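Local coordinates for hypothetical protein HI1333 (Haemophilus influenzae, PDB 1JO0), which is of undefined detailed function but probably binds RNA, as a small bacterial member of the CRS1/YhbY (CRM) domain family, at residues A52-D55 with R56-Q60; L61-N64 with A65-E69; N27-T30 with E31-A35. All coordinates share one frame; numbering follows the deposited sequence.

Interaction 1: residues A52-D55 with R56-Q60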
ATOM      1  N   ALA A  52       1.044  -7.532 -10.377  1.00 29.61           N
ATOM      2  CA  ALA A  52       0.438  -8.398 -11.374  1.00 31.12           C
ATOM      3  C   ALA A  52       1.197  -9.718 -11.511  1.00 34.10           C
ATOM      4  O   ALA A  52       2.366  -9.919 -11.219  1.00 34.30           O
ATOM      5  CB  ALA A  52       0.390  -7.704 -12.735  1.00 32.34           C
ATOM      6  N   GLY A  53       0.424 -10.643 -12.035  1.00 36.49           N
ATOM      7  CA  GLY A  53       0.943 -11.942 -12.340  1.00 38.78           C
ATOM      8  C   GLY A  53       1.336 -12.706 -11.079  1.00 38.71           C
ATOM      9  O   GLY A  53       2.216 -13.578 -11.149  1.00 51.60           O
ATOM     10  N   ALA A  54       0.730 -12.415  -9.921  1.00 36.61           N
ATOM     11  CA  ALA A  54       0.986 -13.091  -8.650  1.00 32.92           C
ATOM     12  C   ALA A  54      -0.187 -13.937  -8.211  1.00 32.24           C
ATOM     13  O   ALA A  54      -1.329 -13.523  -8.099  1.00 37.83           O
ATOM     14  CB  ALA A  54       1.312 -12.064  -7.558  1.00 33.93           C
ATOM     15  N   ASP A  55       0.144 -15.207  -7.932  1.00 29.81           N
ATOM     16  CA  ASP A  55      -0.908 -16.064  -7.407  1.00 31.99           C
ATOM     17  C   ASP A  55      -1.093 -15.760  -5.931  1.00 25.52           C
ATOM     18  O   ASP A  55      -0.421 -14.912  -5.337  1.00 27.62           O
ATOM     19  CB  ASP A  55      -0.556 -17.509  -7.725  1.00 33.40           C
ATOM     20  CG  ASP A  55       0.620 -18.108  -7.005  1.00 32.39           C
ATOM     21  OD1 ASP A  55       1.070 -19.204  -7.400  1.00 40.32           O
ATOM     22  OD2 ASP A  55       1.131 -17.539  -6.027  1.00 30.20           O
ATOM     23  N   ARG A  56      -2.058 -16.445  -5.348  1.00 25.43           N
ATOM     24  CA  ARG A  56      -2.516 -16.057  -4.019  1.00 24.47           C
ATOM     25  C   ARG A  56      -1.369 -16.130  -3.016  1.00 21.33           C
ATOM     26  O   ARG A  56      -1.112 -15.204  -2.237  1.00 20.70           O
ATOM     27  CB  ARG A  56      -3.703 -16.916  -3.559  0.58 28.44           C
ATOM     28  CG  ARG A  56      -3.936 -16.845  -2.059  0.58 32.40           C
ATOM     29  CD  ARG A  56      -4.926 -17.867  -1.536  0.58 35.77           C
ATOM     30  NE  ARG A  56      -6.300 -17.581  -1.923  0.58 38.78           N
ATOM     31  CZ  ARG A  56      -7.250 -18.425  -2.249  0.58 40.07           C
ATOM     32  NH1 ARG A  56      -7.052 -19.743  -2.269  0.58 45.70           N
ATOM     33  NH2 ARG A  56      -8.449 -17.941  -2.571  0.58 49.59           N
ATOM     34  N   GLU A  57      -0.594 -17.194  -3.046  1.00 20.79           N
ATOM     35  CA  GLU A  57       0.476 -17.390  -2.046  1.00 18.53           C
ATOM     36  C   GLU A  57       1.628 -16.434  -2.283  1.00 18.51           C
ATOM     37  O   GLU A  57       2.183 -15.880  -1.349  1.00 19.27           O
ATOM     38  CB  GLU A  57       0.910 -18.863  -2.076  1.00 20.29           C
ATOM     39  CG  GLU A  57      -0.085 -19.874  -1.605  1.00 21.91           C
ATOM     40  CD  GLU A  57      -1.221 -20.084  -2.594  1.00 21.63           C
ATOM     41  OE1 GLU A  57      -0.981 -19.983  -3.827  1.00 23.93           O
ATOM     42  OE2 GLU A  57      -2.312 -20.360  -2.082  1.00 24.76           O
ATOM     43  N   THR A  58       1.971 -16.219  -3.564  1.00 21.26           N
ATOM     44  CA  THR A  58       3.062 -15.280  -3.874  1.00 23.34           C
ATOM     45  C   THR A  58       2.696 -13.881  -3.443  1.00 22.10           C
ATOM     46  O   THR A  58       3.455 -13.140  -2.835  1.00 22.80           O
ATOM     47  CB  THR A  58       3.332 -15.382  -5.381  1.00 31.94           C
ATOM     48  OG1 THR A  58       3.870 -16.714  -5.539  1.00 41.42           O
ATOM     49  CG2 THR A  58       4.355 -14.374  -5.904  1.00 31.64           C
ATOM     50  N   LYS A  59       1.454 -13.489  -3.754  1.00 22.27           N
ATOM     51  CA  LYS A  59       0.992 -12.176  -3.380  1.00 20.45           C
ATOM     52  C   LYS A  59       1.012 -12.036  -1.856  1.00 17.74           C
ATOM     53  O   LYS A  59       1.387 -10.982  -1.352  1.00 19.25           O
ATOM     54  CB  LYS A  59      -0.364 -11.916  -3.946  1.00 24.88           C
ATOM     55  CG  LYS A  59      -0.902 -10.522  -3.597  1.00 34.61           C
ATOM     56  CD  LYS A  59      -2.078 -10.246  -4.540  1.00 44.07           C
ATOM     57  CE  LYS A  59      -3.226 -11.121  -4.079  1.00 48.86           C
ATOM     58  NZ  LYS A  59      -4.574 -10.609  -4.459  1.00 53.15           N
ATOM     59  N   GLN A  60       0.631 -13.107  -1.153  1.00 17.76           N
ATOM     60  CA  GLN A  60       0.618 -13.016   0.287  1.00 17.18           C
ATOM     61  C   GLN A  60       2.019 -12.812   0.848  1.00 16.66           C
ATOM     62  O   GLN A  60       2.208 -12.049   1.797  1.00 16.93           O
ATOM     63  CB  GLN A  60      -0.034 -14.271   0.918  1.00 17.73           C
ATOM     64  CG  GLN A  60      -0.342 -14.061   2.385  1.00 18.83           C
ATOM     65  CD  GLN A  60      -1.405 -12.987   2.563  1.00 18.00           C
ATOM     66  OE1 GLN A  60      -2.510 -13.133   2.050  1.00 23.53           O
ATOM     67  NE2 GLN A  60      -1.075 -11.918   3.291  1.00 18.80           N
TER
HETATM   68  O   HOH W   1       0.928 -20.922  -5.075  1.00 33.11           O
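Asp55 is the hinge on which the loop 52-55 turns into helix 56-70, whose first residues are 56-60: Asp55 O receives Lys59 N at 2.8 Å, with an N-H...O angle of 167°, the i to i+4 bond that closes the first helical turn. Ala54 and Asp55 are extended and the chain then folds back, so that the CA atoms of Ala54 and Lys59 lie 5.3 Å apart.

The side chain of Asp55 is the N-cap. With chi1 at 69° its CG stands between the backbone N and the carbonyl carbon, which swings the carboxylate over the open end of the turn. OD2 then takes two hydrogen bonds from Thr58. The amide, Thr58 N to Asp55 OD2 at 2.9 Å, arrives almost in line with the C-O bond, whereas the hydroxyl, Thr58 OG1 to Asp55 OD2 also at 2.9 Å, comes from above the carboxylate plane. Bonds from two directions, with the water on Asp55 OD1, should limit rotation of the carboxylate. That water lies 2.9 Å from Asp55 OD1 and also donates to OE1 of Glu57. It links two carboxylates whose planes stand 72° apart, and probably eases the repulsion between them. Beneath the cap, Ala54 CB rests on Lys59 CB at 4.0 Å, while Thr58 CG2 lies 4.2 Å from Ala54 CB.

The whole turn sits at the surface, where strand 46-51 gives way to helix 56-70. Lys59 carries its ammonium away from the cap to the carbonyl of Gly79, tying the start of the helix to the connection between strands 73-78 and 81-85.

Interaction 2: residues L61-N64 with A65-E69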
ATOM      1  N   LEU A  61       3.023 -13.508   0.305  1.00 17.16           N
ATOM      2  CA  LEU A  61       4.420 -13.290   0.704  1.00 18.33           C
ATOM      3  C   LEU A  61       4.804 -11.817   0.565  1.00 17.42           C
ATOM      4  O   LEU A  61       5.386 -11.243   1.470  1.00 19.39           O
ATOM      5  CB  LEU A  61       5.325 -14.166  -0.163  1.00 19.99           C
ATOM      6  CG  LEU A  61       5.483 -15.629  -0.050  1.00 24.78           C
ATOM      7  CD1 LEU A  61       6.407 -16.186  -1.132  1.00 29.39           C
ATOM      8  CD2 LEU A  61       6.099 -16.065   1.291  1.00 30.21           C
ATOM      9  N   ILE A  62       4.476 -11.268  -0.597  1.00 18.22           N
ATOM     10  CA  ILE A  62       4.764  -9.862  -0.874  1.00 18.09           C
ATOM     11  C   ILE A  62       4.055  -8.953   0.096  1.00 16.12           C
ATOM     12  O   ILE A  62       4.712  -8.048   0.638  1.00 17.93           O
ATOM     13  CB  ILE A  62       4.411  -9.529  -2.336  1.00 20.23           C
ATOM     14  CG1 ILE A  62       5.352 -10.224  -3.317  1.00 27.22           C
ATOM     15  CG2 ILE A  62       4.389  -8.031  -2.553  1.00 23.21           C
ATOM     16  CD1 ILE A  62       4.894 -10.332  -4.748  1.00 29.00           C
ATOM     17  N   ILE A  63       2.766  -9.115   0.328  1.00 17.81           N
ATOM     18  CA  ILE A  63       2.021  -8.289   1.253  1.00 17.02           C
ATOM     19  C   ILE A  63       2.678  -8.336   2.619  1.00 17.01           C
ATOM     20  O   ILE A  63       2.896  -7.315   3.303  1.00 17.36           O
ATOM     21  CB  ILE A  63       0.542  -8.753   1.382  1.00 18.43           C
ATOM     22  CG1 ILE A  63      -0.268  -8.479   0.139  1.00 22.50           C
ATOM     23  CG2 ILE A  63      -0.109  -8.157   2.634  1.00 23.83           C
ATOM     24  CD1 ILE A  63      -1.629  -9.102   0.014  1.00 25.90           C
ATOM     25  N   ASN A  64       2.947  -9.549   3.078  1.00 15.56           N
ATOM     26  CA  ASN A  64       3.478  -9.695   4.427  1.00 15.90           C
ATOM     27  C   ASN A  64       4.807  -8.982   4.582  1.00 16.94           C
ATOM     28  O   ASN A  64       5.067  -8.367   5.626  1.00 18.61           O
ATOM     29  CB  ASN A  64       3.615 -11.180   4.768  1.00 16.87           C
ATOM     30  CG  ASN A  64       2.284 -11.872   4.964  1.00 18.58           C
ATOM     31  OD1 ASN A  64       1.252 -11.229   4.961  1.00 18.83           O
ATOM     32  ND2 ASN A  64       2.320 -13.199   5.128  1.00 18.66           N
ATOM     33  N   ALA A  65       5.649  -9.084   3.562  1.00 16.33           N
ATOM     34  CA  ALA A  65       6.958  -8.450   3.634  1.00 17.66           C
ATOM     35  C   ALA A  65       6.832  -6.922   3.634  1.00 16.86           C
ATOM     36  O   ALA A  65       7.537  -6.214   4.347  1.00 19.17           O
ATOM     37  CB  ALA A  65       7.829  -8.877   2.479  1.00 19.00           C
ATOM     38  N   ILE A  66       5.969  -6.396   2.775  1.00 16.76           N
ATOM     39  CA  ILE A  66       5.761  -4.944   2.686  1.00 16.50           C
ATOM     40  C   ILE A  66       5.291  -4.450   4.051  1.00 17.19           C
ATOM     41  O   ILE A  66       5.791  -3.469   4.583  1.00 18.68           O
ATOM     42  CB  ILE A  66       4.804  -4.534   1.556  1.00 16.79           C
ATOM     43  CG1 ILE A  66       5.353  -4.884   0.170  1.00 18.06           C
ATOM     44  CG2 ILE A  66       4.408  -3.066   1.684  1.00 18.92           C
ATOM     45  CD1 ILE A  66       4.407  -4.758  -0.966  1.00 19.40           C
ATOM     46  N   VAL A  67       4.273  -5.081   4.640  1.00 17.35           N
ATOM     47  CA  VAL A  67       3.753  -4.601   5.915  1.00 18.80           C
ATOM     48  C   VAL A  67       4.829  -4.707   6.967  1.00 20.35           C
ATOM     49  O   VAL A  67       4.995  -3.817   7.808  1.00 21.11           O
ATOM     50  CB  VAL A  67       2.491  -5.407   6.275  1.00 20.12           C
ATOM     51  CG1 VAL A  67       2.095  -5.186   7.706  1.00 26.52           C
ATOM     52  CG2 VAL A  67       1.354  -5.024   5.303  1.00 22.82           C
ATOM     53  N   ARG A  68       5.605  -5.780   7.016  1.00 20.14           N
ATOM     54  CA  ARG A  68       6.640  -5.927   8.023  1.00 23.00           C
ATOM     55  C   ARG A  68       7.663  -4.816   7.925  1.00 21.09           C
ATOM     56  O   ARG A  68       8.053  -4.228   8.907  1.00 24.95           O
ATOM     57  CB  ARG A  68       7.372  -7.261   7.838  0.55 24.79           C
ATOM     58  CG  ARG A  68       8.410  -7.517   8.921  0.55 24.26           C
ATOM     59  CD  ARG A  68       9.033  -8.899   8.816  0.55 22.80           C
ATOM     60  NE  ARG A  68      10.169  -9.046   9.726  0.55 22.45           N
ATOM     61  CZ  ARG A  68      11.449  -9.128   9.444  0.55 25.39           C
ATOM     62  NH1 ARG A  68      11.925  -9.097   8.209  0.55 35.97           N
ATOM     63  NH2 ARG A  68      12.315  -9.261  10.440  0.55 32.34           N
ATOM     64  N   GLU A  69       8.137  -4.542   6.718  1.00 19.64           N
ATOM     65  CA  GLU A  69       9.215  -3.568   6.528  1.00 20.80           C
ATOM     66  C   GLU A  69       8.767  -2.125   6.703  1.00 18.83           C
ATOM     67  O   GLU A  69       9.548  -1.316   7.249  1.00 24.89           O
ATOM     68  CB  GLU A  69       9.747  -3.729   5.098  1.00 24.59           C
ATOM     69  CG  GLU A  69      10.372  -5.097   4.827  1.00 33.61           C
ATOM     70  CD  GLU A  69      11.799  -5.074   5.342  1.00 43.44           C
ATOM     71  OE1 GLU A  69      12.153  -4.279   6.224  1.00 57.62           O
ATOM     72  OE2 GLU A  69      12.517  -5.942   4.847  1.00 41.94           O
TER
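Ile63 O and Val67 N make the straightest of four successive i to i+4 backbone hydrogen bonds, 2.9 Å long with an angle of 173° at the hydrogen. The others run from Ala65 N to Leu61 O, from Ile66 N to Ile62 O and from Arg68 N to Asn64 O, each at 3.0 Å; regular alpha-helix throughout.

Apolar contacts repeat the same spacing. Ile62 and Ile66 lie side by side and point the same way, CG2 of Ile62 touching CD1 of Ile66 at 3.6 Å. Ile66 has CG1 beside its backbone N (chi1 -64°), which lays that branch back along the helix toward Ile62. The pair Ile63 CG2 and Val67 CG2 is looser, at 4.4 Å. Ile63, Ile66 and Val67 face inward from helix 56-70 in the alpha/beta CRM fold: Ile63 and Ile66 are buried against Leu82 of strand 81-85, Ile66 also meets Ile37 of helix 31-44, and Val67 reaches Gln74 of strand 73-78.

Polar side chains lie on the more exposed side, Asn64 among them. Its OD1 accepts from Gln60 NE2, one turn back, and is hydrogen-bonded to a bound glycerol, probably left from crystallisation. Arg68 CB comes within 3.4 Å of Asn64 O, and the rest of the side chain runs outward, extended.

Interaction 3: residues N27-T30 with E31-A35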
ATOM      1  N   ASN A  27      10.840  -9.799 -10.431  1.00 42.64           N
ATOM      2  CA  ASN A  27      11.878  -9.879  -9.405  1.00 43.83           C
ATOM      3  C   ASN A  27      11.296  -9.667  -8.017  1.00 43.38           C
ATOM      4  O   ASN A  27      12.029  -9.837  -7.039  1.00 40.90           O
ATOM      5  CB  ASN A  27      13.010  -8.879  -9.689  1.00 44.64           C
ATOM      6  CG  ASN A  27      13.870  -9.417 -10.816  1.00 49.05           C
ATOM      7  OD1 ASN A  27      13.978  -8.799 -11.874  1.00 61.88           O
ATOM      8  ND2 ASN A  27      14.451 -10.585 -10.591  1.00 64.30           N
ATOM      9  N   GLY A  28      10.014  -9.323  -7.961  1.00 42.40           N
ATOM     10  CA  GLY A  28       9.323  -9.213  -6.690  1.00 42.79           C
ATOM     11  C   GLY A  28       9.786  -8.003  -5.895  1.00 34.92           C
ATOM     12  O   GLY A  28      10.082  -6.963  -6.499  1.00 30.70           O
ATOM     13  N   LEU A  29       9.837  -8.154  -4.578  1.00 37.01           N
ATOM     14  CA  LEU A  29      10.188  -7.121  -3.619  1.00 33.10           C
ATOM     15  C   LEU A  29      11.684  -6.997  -3.450  1.00 32.50           C
ATOM     16  O   LEU A  29      12.278  -7.447  -2.476  1.00 36.58           O
ATOM     17  CB  LEU A  29       9.567  -7.399  -2.233  1.00 38.26           C
ATOM     18  CG  LEU A  29       9.550  -6.190  -1.294  1.00 37.90           C
ATOM     19  CD1 LEU A  29       8.694  -5.063  -1.834  1.00 41.13           C
ATOM     20  CD2 LEU A  29       8.992  -6.534   0.078  1.00 45.11           C
ATOM     21  N   THR A  30      12.269  -6.345  -4.439  1.00 25.69           N
ATOM     22  CA  THR A  30      13.678  -6.062  -4.354  1.00 26.53           C
ATOM     23  C   THR A  30      13.953  -4.897  -3.413  1.00 28.02           C
ATOM     24  O   THR A  30      13.046  -4.210  -2.955  1.00 26.38           O
ATOM     25  CB  THR A  30      14.246  -5.721  -5.740  1.00 26.64           C
ATOM     26  OG1 THR A  30      13.568  -4.526  -6.183  1.00 28.09           O
ATOM     27  CG2 THR A  30      13.982  -6.846  -6.732  1.00 31.58           C
ATOM     28  N   GLU A  31      15.246  -4.711  -3.137  1.00 31.77           N
ATOM     29  CA  GLU A  31      15.673  -3.539  -2.396  1.00 35.41           C
ATOM     30  C   GLU A  31      15.151  -2.265  -3.024  1.00 32.53           C
ATOM     31  O   GLU A  31      14.627  -1.340  -2.409  1.00 30.32           O
ATOM     32  CB  GLU A  31      17.205  -3.501  -2.356  1.00 44.38           C
ATOM     33  CG  GLU A  31      17.761  -3.207  -0.996  1.00 57.24           C
ATOM     34  CD  GLU A  31      17.622  -1.780  -0.535  1.00 64.38           C
ATOM     35  OE1 GLU A  31      17.444  -0.843  -1.347  1.00 76.69           O
ATOM     36  OE2 GLU A  31      17.630  -1.549   0.700  1.00 79.07           O
ATOM     37  N   GLY A  32      15.251  -2.176  -4.345  1.00 31.45           N
ATOM     38  CA  GLY A  32      14.825  -0.968  -5.033  1.00 29.85           C
ATOM     39  C   GLY A  32      13.323  -0.768  -4.990  1.00 30.11           C
ATOM     40  O   GLY A  32      12.858   0.363  -4.840  1.00 25.47           O
ATOM     41  N   VAL A  33      12.557  -1.839  -5.110  1.00 24.57           N
ATOM     42  CA  VAL A  33      11.101  -1.725  -5.054  1.00 20.48           C
ATOM     43  C   VAL A  33      10.696  -1.283  -3.647  1.00 21.07           C
ATOM     44  O   VAL A  33       9.803  -0.440  -3.490  1.00 19.84           O
ATOM     45  CB  VAL A  33      10.368  -3.014  -5.513  1.00 22.60           C
ATOM     46  CG1 VAL A  33       8.889  -2.922  -5.192  1.00 24.35           C
ATOM     47  CG2 VAL A  33      10.557  -3.252  -7.006  1.00 28.02           C
ATOM     48  N   LEU A  34      11.348  -1.825  -2.624  1.00 21.54           N
ATOM     49  CA  LEU A  34      11.020  -1.415  -1.250  1.00 21.75           C
ATOM     50  C   LEU A  34      11.306   0.064  -1.070  1.00 21.14           C
ATOM     51  O   LEU A  34      10.520   0.734  -0.409  1.00 21.44           O
ATOM     52  CB  LEU A  34      11.815  -2.250  -0.260  1.00 25.40           C
ATOM     53  CG  LEU A  34      11.653  -1.841   1.206  1.00 27.59           C
ATOM     54  CD1 LEU A  34      10.171  -1.955   1.586  1.00 36.99           C
ATOM     55  CD2 LEU A  34      12.587  -2.649   2.079  1.00 31.44           C
ATOM     56  N   ALA A  35      12.414   0.513  -1.631  1.00 21.66           N
ATOM     57  CA  ALA A  35      12.685   1.953  -1.541  1.00 23.72           C
ATOM     58  C   ALA A  35      11.627   2.767  -2.248  1.00 20.79           C
ATOM     59  O   ALA A  35      11.285   3.863  -1.787  1.00 21.70           O
ATOM     60  CB  ALA A  35      14.095   2.206  -2.078  1.00 31.49           C
TER
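The flat group at the heart of this turn is the peptide joining Thr30 to Glu31, whose oxygen, Thr30 O, accepts from Leu34 N at 2.9 Å. The donor is tilted 22° from the carbonyl plane, and the bond is the first i to i+4 link of helix 31-44.

Thr30 also supplies the N-cap. Its side-chain oxygen lies between the backbone N and the carbonyl carbon (chi1 62°), which directs the hydroxyl back over the first turn, where Thr30 OG1 accepts from Val33 N at 3.1 Å. The two side chains cross at about a right angle, and the methyl CG2 of Val33 comes close to Thr30 OG1, at 3.4 Å. Beside the cap is an apolar patch. Leu29 CD1 touches Val33 CG1 at 4.0 Å and lies more loosely against Leu34 CB, at 4.5 Å. Before this, Leu29 is the centre of an inverse gamma turn, with a weak bond from Thr30 N to Gly28 O; Gly28 O also lies 3.8 Å from Val33 CG2.

Leu29 continues inward onto Ala65 and Ile66 of helix 56-70, while Val33 packs on Val22 and Leu24 of strand 22-24. Leu29, just before the N-cap, and Leu34, four residues after it, fit the hydrophobic staple motif. Asn27 and Gly28 are the last two residues of a Gly-Gly-Asn-Gly loop, the GxxG signature that in CRM domains joins the first strand to the helix after it and is thought to contribute to RNA binding, as the related loop does in KH domains.

In the fold
Interactions 1 and 3 are surface contacts in which a loop enters a helix, and each has an N-cap: a carboxylate taking two bonds from one threonine in the first, a threonine hydroxyl taking one in the third. Interaction 2 lies mid-helix and partly buried, with backbone bonds and branched aliphatic chains in place of a side-chain cap. Helix 56-70 carries both interactions 1 and 2, end to end. Interaction 3 touches interaction 2, with Leu34 against Glu69 among the pairs, so the loop and first turn leading into helix 31-44 pack along the second half of helix 56-70. Interactions 1 and 3 stay apart, their nearest atoms about 7 Å from each other.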